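Local coordinates for solute-binding protein (Thermoactinomyces vulgaris, PDB 2ZYO) that binds maltodextrins, as in this maltotetraose complex, and, as a solute-binding lipoprotein, probably delivers them to a membrane transporter, at residues A[87-92]-A[115-120]; A[138-143]-A[151-156]; A[161-166]-A[234-239]. All blocks are in the same frame, centred on the assembly; numbering follows the deposited sequence.

Interaction 1 of 3, residues A[87-92]-A[115-120]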
loop_
_atom_site.group_PDB
_atom_site.type_symbol
_atom_site.label_atom_id
_atom_site.label_comp_id
_atom_site.label_asym_id
_atom_site.label_seq_id
_atom_site.Cartn_x
_atom_site.Cartn_y
_atom_site.Cartn_z
ATOM N N GLU A 87 -15.274 -1.068 -3.492
ATOM C CA GLU A 87 -16.250 -2.096 -3.120
ATOM C C GLU A 87 -17.143 -1.621 -1.974
ATOM O O GLU A 87 -18.359 -1.801 -2.014
ATOM C CB GLU A 87 -15.538 -3.392 -2.724
ATOM C CG GLU A 87 -14.914 -4.157 -3.886
ATOM C CD GLU A 87 -13.802 -5.096 -3.447
ATOM O OE1 GLU A 87 -14.020 -5.906 -2.518
ATOM O OE2 GLU A 87 -12.706 -5.028 -4.042
ATOM N N ALA A 88 -16.530 -1.003 -0.966
ATOM C CA ALA A 88 -17.251 -0.523 0.212
ATOM C C ALA A 88 -18.205 0.627 -0.107
ATOM O O ALA A 88 -19.335 0.654 0.383
ATOM C CB ALA A 88 -16.266 -0.111 1.296
ATOM N N VAL A 89 -17.745 1.570 -0.927
ATOM C CA VAL A 89 -18.535 2.750 -1.282
ATOM C C VAL A 89 -19.743 2.386 -2.151
ATOM O O VAL A 89 -20.866 2.813 -1.868
ATOM C CB VAL A 89 -17.665 3.839 -1.971
ATOM C CG1 VAL A 89 -18.531 4.955 -2.550
ATOM C CG2 VAL A 89 -16.656 4.419 -0.984
ATOM N N THR A 90 -19.506 1.591 -3.193
ATOM C CA THR A 90 -20.563 1.194 -4.129
ATOM C C THR A 90 -21.656 0.342 -3.473
ATOM O O THR A 90 -22.818 0.400 -3.881
ATOM C CB THR A 90 -19.994 0.456 -5.368
ATOM O OG1 THR A 90 -19.217 -0.672 -4.950
ATOM C CG2 THR A 90 -19.121 1.392 -6.196
ATOM N N LYS A 91 -21.277 -0.435 -2.459
ATOM C CA LYS A 91 -22.214 -1.291 -1.721
ATOM C C LYS A 91 -22.885 -0.560 -0.554
ATOM O O LYS A 91 -23.720 -1.133 0.154
ATOM C CB LYS A 91 -21.509 -2.556 -1.220
ATOM C CG LYS A 91 -20.994 -3.479 -2.322
ATOM C CD LYS A 91 -22.074 -4.403 -2.863
ATOM C CE LYS A 91 -21.570 -5.188 -4.066
ATOM N NZ LYS A 91 -20.421 -6.081 -3.729
ATOM N N GLY A 92 -22.512 0.704 -0.364
ATOM C CA GLY A 92 -23.141 1.569 0.634
ATOM C C GLY A 92 -22.757 1.257 2.068
ATOM O O GLY A 92 -23.547 1.482 2.987
ATOM N N LEU A 115 -7.949 8.130 -0.400
ATOM C CA LEU A 115 -9.158 8.020 0.419
ATOM C C LEU A 115 -10.351 8.767 -0.180
ATOM O O LEU A 115 -11.414 8.864 0.438
ATOM C CB LEU A 115 -8.879 8.475 1.858
ATOM C CG LEU A 115 -7.726 7.776 2.593
ATOM C CD1 LEU A 115 -7.668 8.234 4.038
ATOM C CD2 LEU A 115 -7.830 6.248 2.519
ATOM N N THR A 116 -10.158 9.280 -1.392
ATOM C CA THR A 116 -11.206 9.957 -2.143
ATOM C C THR A 116 -11.769 8.994 -3.183
ATOM O O THR A 116 -11.024 8.226 -3.798
ATOM C CB THR A 116 -10.661 11.237 -2.817
ATOM O OG1 THR A 116 -10.142 12.116 -1.812
ATOM C CG2 THR A 116 -11.748 11.967 -3.598
ATOM N N TYR A 117 -13.088 9.029 -3.361
ATOM C CA TYR A 117 -13.766 8.156 -4.313
ATOM C C TYR A 117 -15.015 8.828 -4.870
ATOM O O TYR A 117 -15.860 9.302 -4.112
ATOM C CB TYR A 117 -14.131 6.825 -3.653
ATOM C CG TYR A 117 -14.384 5.720 -4.645
ATOM C CD1 TYR A 117 -13.336 4.922 -5.100
ATOM C CD2 TYR A 117 -15.665 5.474 -5.137
ATOM C CE1 TYR A 117 -13.555 3.908 -6.016
ATOM C CE2 TYR A 117 -15.896 4.458 -6.055
ATOM C CZ TYR A 117 -14.836 3.682 -6.492
ATOM O OH TYR A 117 -15.051 2.672 -7.398
ATOM N N GLY A 118 -15.118 8.870 -6.196
ATOM C CA GLY A 118 -16.259 9.488 -6.872
ATOM C C GLY A 118 -16.517 10.933 -6.478
ATOM O O GLY A 118 -17.670 11.354 -6.367
ATOM N N GLY A 119 -15.441 11.685 -6.255
ATOM C CA GLY A 119 -15.529 13.100 -5.890
ATOM C C GLY A 119 -15.930 13.373 -4.449
ATOM O O GLY A 119 -16.366 14.481 -4.119
ATOM N N LYS A 120 -15.788 12.364 -3.592
ATOM C CA LYS A 120 -16.116 12.489 -2.171
ATOM C C LYS A 120 -15.012 11.887 -1.307
ATOM O O LYS A 120 -14.348 10.929 -1.711
ATOM C CB LYS A 120 -17.461 11.820 -1.861
ATOM C CG LYS A 120 -18.650 12.448 -2.588
ATOM C CD LYS A 120 -19.968 11.772 -2.245
ATOM C CE LYS A 120 -21.131 12.477 -2.932
ATOM N NZ LYS A 120 -22.454 11.929 -2.523
#

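Interaction 2 of 3, residues A[138-143]-A[151-156]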
loop_
_atom_site.group_PDB
_atom_site.type_symbol
_atom_site.label_atom_id
_atom_site.label_comp_id
_atom_site.label_asym_id
_atom_site.label_seq_id
_atom_site.Cartn_x
_atom_site.Cartn_y
_atom_site.Cartn_z
ATOM N N LYS A 138 26.150 -4.829 5.334
ATOM C CA LYS A 138 27.414 -5.566 5.271
ATOM C C LYS A 138 27.802 -5.921 3.834
ATOM O O LYS A 138 28.940 -6.333 3.575
ATOM C CB LYS A 138 27.346 -6.835 6.129
ATOM C CG LYS A 138 27.217 -6.573 7.622
ATOM C CD LYS A 138 27.203 -7.870 8.415
ATOM C CE LYS A 138 26.917 -7.611 9.885
ATOM N NZ LYS A 138 26.750 -8.882 10.646
ATOM N N LEU A 139 26.860 -5.750 2.904
ATOM C CA LEU A 139 27.059 -6.148 1.508
ATOM C C LEU A 139 26.982 -4.993 0.509
ATOM O O LEU A 139 27.534 -5.086 -0.587
ATOM C CB LEU A 139 26.060 -7.242 1.111
ATOM C CG LEU A 139 26.047 -8.539 1.924
ATOM C CD1 LEU A 139 24.901 -9.427 1.466
ATOM C CD2 LEU A 139 27.374 -9.286 1.826
ATOM N N MET A 140 26.293 -3.920 0.888
ATOM C CA MET A 140 26.115 -2.762 0.014
ATOM C C MET A 140 26.335 -1.459 0.776
ATOM O O MET A 140 25.831 -1.288 1.892
ATOM C CB MET A 140 24.720 -2.784 -0.624
ATOM C CG MET A 140 24.411 -1.589 -1.526
ATOM S SD MET A 140 22.833 -1.739 -2.387
ATOM C CE MET A 140 23.272 -2.832 -3.731
ATOM N N GLY A 141 27.091 -0.551 0.161
ATOM C CA GLY A 141 27.374 0.760 0.733
ATOM C C GLY A 141 26.535 1.838 0.081
ATOM O O GLY A 141 25.387 2.065 0.470
ATOM N N GLN A 142 27.107 2.512 -0.913
ATOM C CA GLN A 142 26.346 3.457 -1.712
ATOM C C GLN A 142 25.430 2.669 -2.637
ATOM O O GLN A 142 25.892 1.824 -3.407
ATOM C CB GLN A 142 27.269 4.372 -2.521
ATOM C CG GLN A 142 26.533 5.373 -3.418
ATOM C CD GLN A 142 25.675 6.348 -2.634
ATOM O OE1 GLN A 142 26.111 6.910 -1.630
ATOM N NE2 GLN A 142 24.444 6.551 -3.089
ATOM N N VAL A 143 24.132 2.940 -2.542
ATOM C CA VAL A 143 23.147 2.312 -3.422
ATOM C C VAL A 143 23.333 2.799 -4.865
ATOM O O VAL A 143 23.794 3.921 -5.078
ATOM C CB VAL A 143 21.686 2.557 -2.940
ATOM C CG1 VAL A 143 21.461 1.928 -1.571
ATOM C CG2 VAL A 143 21.342 4.045 -2.916
ATOM N N PHE A 151 20.564 -2.653 -12.324
ATOM C CA PHE A 151 20.421 -3.857 -13.132
ATOM C C PHE A 151 21.768 -4.490 -13.476
ATOM O O PHE A 151 21.895 -5.714 -13.472
ATOM C CB PHE A 151 19.601 -3.605 -14.398
ATOM C CG PHE A 151 19.122 -4.869 -15.046
ATOM C CD1 PHE A 151 18.055 -5.575 -14.501
ATOM C CD2 PHE A 151 19.761 -5.378 -16.172
ATOM C CE1 PHE A 151 17.618 -6.762 -15.077
ATOM C CE2 PHE A 151 19.329 -6.563 -16.756
ATOM C CZ PHE A 151 18.255 -7.258 -16.207
ATOM N N GLN A 152 22.763 -3.650 -13.762
ATOM C CA GLN A 152 24.135 -4.113 -13.980
ATOM C C GLN A 152 24.657 -4.852 -12.747
ATOM O O GLN A 152 25.254 -5.926 -12.861
ATOM C CB GLN A 152 25.053 -2.937 -14.347
ATOM C CG GLN A 152 26.542 -3.294 -14.484
ATOM C CD GLN A 152 26.812 -4.378 -15.517
ATOM O OE1 GLN A 152 26.179 -4.425 -16.571
ATOM N NE2 GLN A 152 27.765 -5.252 -15.215
ATOM N N TYR A 153 24.410 -4.271 -11.573
ATOM C CA TYR A 153 24.766 -4.878 -10.293
ATOM C C TYR A 153 24.132 -6.263 -10.140
ATOM O O TYR A 153 24.780 -7.197 -9.674
ATOM C CB TYR A 153 24.347 -3.952 -9.144
ATOM C CG TYR A 153 24.811 -4.384 -7.769
ATOM C CD1 TYR A 153 26.078 -4.039 -7.300
ATOM C CD2 TYR A 153 23.975 -5.118 -6.930
ATOM C CE1 TYR A 153 26.506 -4.430 -6.033
ATOM C CE2 TYR A 153 24.394 -5.515 -5.664
ATOM C CZ TYR A 153 25.658 -5.168 -5.221
ATOM O OH TYR A 153 26.070 -5.555 -3.967
ATOM N N ALA A 154 22.869 -6.394 -10.544
ATOM C CA ALA A 154 22.180 -7.686 -10.508
ATOM C C ALA A 154 22.794 -8.688 -11.490
ATOM O O ALA A 154 23.035 -9.842 -11.135
ATOM C CB ALA A 154 20.693 -7.509 -10.775
ATOM N N LYS A 155 23.051 -8.242 -12.717
ATOM C CA LYS A 155 23.669 -9.095 -13.737
ATOM C C LYS A 155 25.038 -9.613 -13.303
ATOM O O LYS A 155 25.373 -10.774 -13.539
ATOM C CB LYS A 155 23.809 -8.347 -15.061
ATOM C CG LYS A 155 22.505 -8.138 -15.809
ATOM C CD LYS A 155 22.759 -7.708 -17.249
ATOM C CE LYS A 155 23.372 -6.313 -17.320
ATOM N NZ LYS A 155 23.637 -5.880 -18.717
ATOM N N ALA A 156 25.817 -8.745 -12.664
ATOM C CA ALA A 156 27.169 -9.094 -12.235
ATOM C C ALA A 156 27.188 -10.002 -11.004
ATOM O O ALA A 156 28.036 -10.886 -10.901
ATOM C CB ALA A 156 27.986 -7.834 -11.984
HETATM O O HOH W 1 28.158 -3.930 -3.050
#

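Interaction 3 of 3, residues A[161-166]-A[234-239]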
loop_
_atom_site.group_PDB
_atom_site.type_symbol
_atom_site.label_atom_id
_atom_site.label_comp_id
_atom_site.label_asym_id
_atom_site.label_seq_id
_atom_site.Cartn_x
_atom_site.Cartn_y
_atom_site.Cartn_z
ATOM N N ASP A 161 22.975 -20.542 -8.431
ATOM C CA ASP A 161 23.563 -21.832 -8.046
ATOM C C ASP A 161 24.105 -21.853 -6.617
ATOM O O ASP A 161 24.193 -22.914 -5.996
ATOM C CB ASP A 161 24.672 -22.233 -9.022
ATOM C CG ASP A 161 24.132 -22.704 -10.359
ATOM O OD1 ASP A 161 23.301 -23.638 -10.380
ATOM O OD2 ASP A 161 24.548 -22.146 -11.394
ATOM N N GLU A 162 24.461 -20.677 -6.106
ATOM C CA GLU A 162 25.033 -20.554 -4.767
ATOM C C GLU A 162 24.084 -19.832 -3.813
ATOM O O GLU A 162 24.445 -19.539 -2.667
ATOM C CB GLU A 162 26.391 -19.845 -4.832
ATOM C CG GLU A 162 27.453 -20.615 -5.620
ATOM C CD GLU A 162 28.798 -19.904 -5.680
ATOM O OE1 GLU A 162 28.825 -18.655 -5.725
ATOM O OE2 GLU A 162 29.834 -20.602 -5.693
ATOM N N GLN A 163 22.870 -19.560 -4.295
ATOM C CA GLN A 163 21.832 -18.858 -3.530
ATOM C C GLN A 163 22.313 -17.490 -3.039
ATOM O O GLN A 163 21.961 -17.048 -1.941
ATOM C CB GLN A 163 21.330 -19.721 -2.358
ATOM C CG GLN A 163 20.861 -21.122 -2.751
ATOM C CD GLN A 163 19.628 -21.110 -3.639
ATOM O OE1 GLN A 163 18.728 -20.287 -3.464
ATOM N NE2 GLN A 163 19.580 -22.030 -4.596
ATOM N N LYS A 164 23.125 -16.833 -3.866
ATOM C CA LYS A 164 23.662 -15.510 -3.564
ATOM C C LYS A 164 23.199 -14.532 -4.638
ATOM O O LYS A 164 23.236 -14.848 -5.828
ATOM C CB LYS A 164 25.195 -15.558 -3.503
ATOM C CG LYS A 164 25.836 -14.565 -2.531
ATOM C CD LYS A 164 25.941 -13.165 -3.122
ATOM C CE LYS A 164 26.121 -12.104 -2.047
ATOM N NZ LYS A 164 25.876 -10.734 -2.585
ATOM N N TYR A 165 22.752 -13.352 -4.214
ATOM C CA TYR A 165 22.208 -12.357 -5.135
ATOM C C TYR A 165 22.682 -10.945 -4.830
ATOM O O TYR A 165 22.884 -10.583 -3.673
ATOM C CB TYR A 165 20.677 -12.383 -5.108
ATOM C CG TYR A 165 20.084 -13.645 -5.677
ATOM C CD1 TYR A 165 19.749 -13.733 -7.028
ATOM C CD2 TYR A 165 19.862 -14.759 -4.866
ATOM C CE1 TYR A 165 19.211 -14.898 -7.557
ATOM C CE2 TYR A 165 19.326 -15.925 -5.386
ATOM C CZ TYR A 165 19.002 -15.988 -6.729
ATOM O OH TYR A 165 18.470 -17.146 -7.243
ATOM N N GLY A 166 22.857 -10.156 -5.885
ATOM C CA GLY A 166 23.044 -8.718 -5.747
ATOM C C GLY A 166 21.707 -8.032 -5.535
ATOM O O GLY A 166 21.552 -7.224 -4.619
ATOM N N ASN A 234 12.539 -13.269 0.976
ATOM C CA ASN A 234 12.752 -13.029 2.399
ATOM C C ASN A 234 13.749 -13.999 3.024
ATOM O O ASN A 234 14.655 -13.582 3.745
ATOM C CB ASN A 234 11.420 -13.052 3.152
ATOM C CG ASN A 234 10.477 -11.953 2.699
ATOM O OD1 ASN A 234 10.910 -10.872 2.301
ATOM N ND2 ASN A 234 9.180 -12.227 2.755
ATOM N N GLY A 235 13.585 -15.286 2.726
ATOM C CA GLY A 235 14.482 -16.322 3.238
ATOM C C GLY A 235 15.930 -16.071 2.865
ATOM O O GLY A 235 16.818 -16.126 3.719
ATOM N N LEU A 236 16.164 -15.779 1.587
ATOM C CA LEU A 236 17.516 -15.540 1.092
ATOM C C LEU A 236 18.136 -14.243 1.605
ATOM O O LEU A 236 19.339 -14.196 1.860
ATOM C CB LEU A 236 17.572 -15.623 -0.436
ATOM C CG LEU A 236 17.415 -17.038 -1.004
ATOM C CD1 LEU A 236 17.377 -17.021 -2.520
ATOM C CD2 LEU A 236 18.528 -17.953 -0.507
ATOM N N PHE A 237 17.326 -13.198 1.767
ATOM C CA PHE A 237 17.832 -11.960 2.363
ATOM C C PHE A 237 18.227 -12.179 3.827
ATOM O O PHE A 237 19.279 -11.713 4.271
ATOM C CB PHE A 237 16.825 -10.809 2.228
ATOM C CG PHE A 237 17.381 -9.473 2.644
ATOM C CD1 PHE A 237 18.284 -8.793 1.827
ATOM C CD2 PHE A 237 17.013 -8.899 3.857
ATOM C CE1 PHE A 237 18.807 -7.558 2.215
ATOM C CE2 PHE A 237 17.531 -7.667 4.254
ATOM C CZ PHE A 237 18.429 -6.996 3.430
ATOM N N LYS A 238 17.388 -12.904 4.565
ATOM C CA LYS A 238 17.665 -13.222 5.969
ATOM C C LYS A 238 18.890 -14.123 6.137
ATOM O O LYS A 238 19.502 -14.146 7.207
ATOM C CB LYS A 238 16.442 -13.854 6.640
ATOM C CG LYS A 238 15.296 -12.874 6.881
ATOM C CD LYS A 238 14.149 -13.507 7.663
ATOM C CE LYS A 238 13.335 -14.461 6.801
ATOM N NZ LYS A 238 12.220 -15.083 7.568
ATOM N N SER A 239 19.247 -14.841 5.071
ATOM C CA SER A 239 20.417 -15.723 5.052
ATOM C C SER A 239 21.734 -14.945 5.010
ATOM O O SER A 239 22.805 -15.520 5.209
ATOM C CB SER A 239 20.348 -16.670 3.852
ATOM O OG SER A 239 20.815 -16.035 2.670
#

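Interaction 1 of 3, residues A[87-92]-A[115-120]
Val89, near the end of helix 85-90, meets the ring of Tyr117 through its CG1 methyl, which lies 3.9 Å from Tyr117 CD2. Val89 CB comes almost as near, at 4.1 Å from the same CD2, so the valine rests against CD2, next to the ring carbon that carries CB, and takes an oblique approach to the ring. The phenol end reaches further along the helix: Tyr117 OH is 4.4 Å from Thr90 CG2, a loose touch on the solvent side. The hydroxyl of Thr90 is turned elsewhere and bonds back to the carbonyl of Gly86 in its own helix. On the strand side, with Tyr117 CG anti to the backbone N (chi1 -160°), the ring is carried off the strand and CD2 comes up against Val89.

Around this pair, Tyr122 of strand 120-136 touches both Val89 and Tyr117, while Ser352, Ile353 and Pro354 add loop contacts to the tyrosine. Each backbone is fixed locally. The helix closes in a Schellman motif, with Gly92 at positive phi and its N 3.1 Å from Val89 O. Tyr117 begins a type I' turn closed by Lys120, where Tyr117 N lies 2.8 Å from Lys120 O and Lys120 N lies 3.1 Å from Tyr117 O. Gly118 and Gly119 form its two corners, both at positive phi. The result is a tight two-residue beta hairpin joining strands 116-117 and 120-136, with its first strand's aromatic packed against a helix C-terminus at the surface of this alpha/beta solute-binding fold.

Interaction 2 of 3, residues A[138-143]-A[151-156]
Tyr153 and Met140 make a CH-pi contact, a methionine methyl over a tyrosine face, between helix 147-157 and the loop leading into it from strand 120-136. The connection is a short one in the alpha/beta fold of a solute-binding protein: the chain leaves the long strand, turns through 138-143 and comes back as a helix whose tyrosine reaches across to the loop.

Met140 CE sits 3.9 Å from the centroid of the Tyr153 ring and 29° off the ring normal. It is displaced to the hydroxyl end, with Tyr153 CE2 the closest ring atom at 3.5 Å and Tyr153 CZ at 3.7 Å. The methionine gets there by running straight through its first two torsions, with CG anti to the backbone N, and then bending at the sulfur (chi3 -80°), which swings the methyl over the ring. Tyr153 also starts with CG anti to its backbone N (chi1 -173°) and carries the phenol outward from the helix.

Strand 242-247 backs this pair, Ala244 touching Met140 and Ala243 touching both Tyr153 and Leu139. Tyr135 adds a further contact to Met140, and Val167 of strand 165-169 packs on Tyr153. The methionine is thus buried between sheet and ring, while the tyrosine is only partly enclosed.

Leu139 adds a smaller share, and its part is mostly polar. Its carbonyl is too far from the phenol for a direct bond, with Leu139 O 3.7 Å from Tyr153 OH. A single water spans the gap: it donates to Leu139 O at 2.8 Å and is hydrogen-bonded to Tyr153 OH, also at 2.8 Å.

Interaction 3 of 3, residues A[161-166]-A[234-239]
Leu236, on helix 230-238, pushes both its methyls against the 161-166 segment, between a buried tyrosine and an exposed glutamine. The tight part is at the tyrosine: Leu236 CD1 lies 3.6 Å from Tyr165 CE2, meeting the ring obliquely at one corner. Tyr165 is buried, with Pro160, Pro225 and Asn158 also around its side chain. Its backbone bonds to Lys241 and Ala243, where strand 165-169 runs parallel to strand 242-247. Val242 of that strand also touches Leu236, so the leucine joins the helix to the sheet of the alpha/beta domain.

The glutamine part is open to solvent. The same CD1 methyl is shared with Gln163, whose amide oxygen OE1 is 3.7 Å from Leu236 CD1. Leu236 CD2 meets Gln163 alone in this contact, lying 3.8 Å from both Gln163 CB and Gln163 OE1. The glutamine chain bends at its second torsion (chi2 -65°), which folds the amide back beside the methyls. Gln163 has positive phi and, with Lys164, faces Lys159 in a G1 beta bulge at the entry to the strand. Ser239 stays at the exposed margin. Lys164 points its CB away from the helix, and its NZ bonds to Tyr165 O at 3.2 Å, arriving well above the carbonyl plane, 62° out of it.

Polar linkage between the two segments comes from a third party: Lys241 NZ bonds both Gln163 O and Ser239 OG. The direct contact is therefore van der Waals packing around one leucine, apolar in its tight part and without directional bonds of its own, and the polar tie through the Lys241 ammonium group lies beside it.

Each contact closes before the next begins along the chain. Interactions 2 and 3 are neighbours, their centres 13 Å apart, and they touch directly: Tyr153 CE2 lies 3.5 Å from Gly166 CA, which sits on the other side of the ring plane from the methionine methyl. Helix 147-157 and strand 165-169 are consecutive, and strand 242-247 backs both contacts. Interaction 1 lies across the chain's centre, about 43 Å from interaction 2 and 42 Å from interaction 3, centre to centre. Long strand 120-136 leads from its hairpin towards interaction 2, and interactions 1 and 3 reach the same mixed sheet, so one sheet connects these distant parts of the sugar-binding protein.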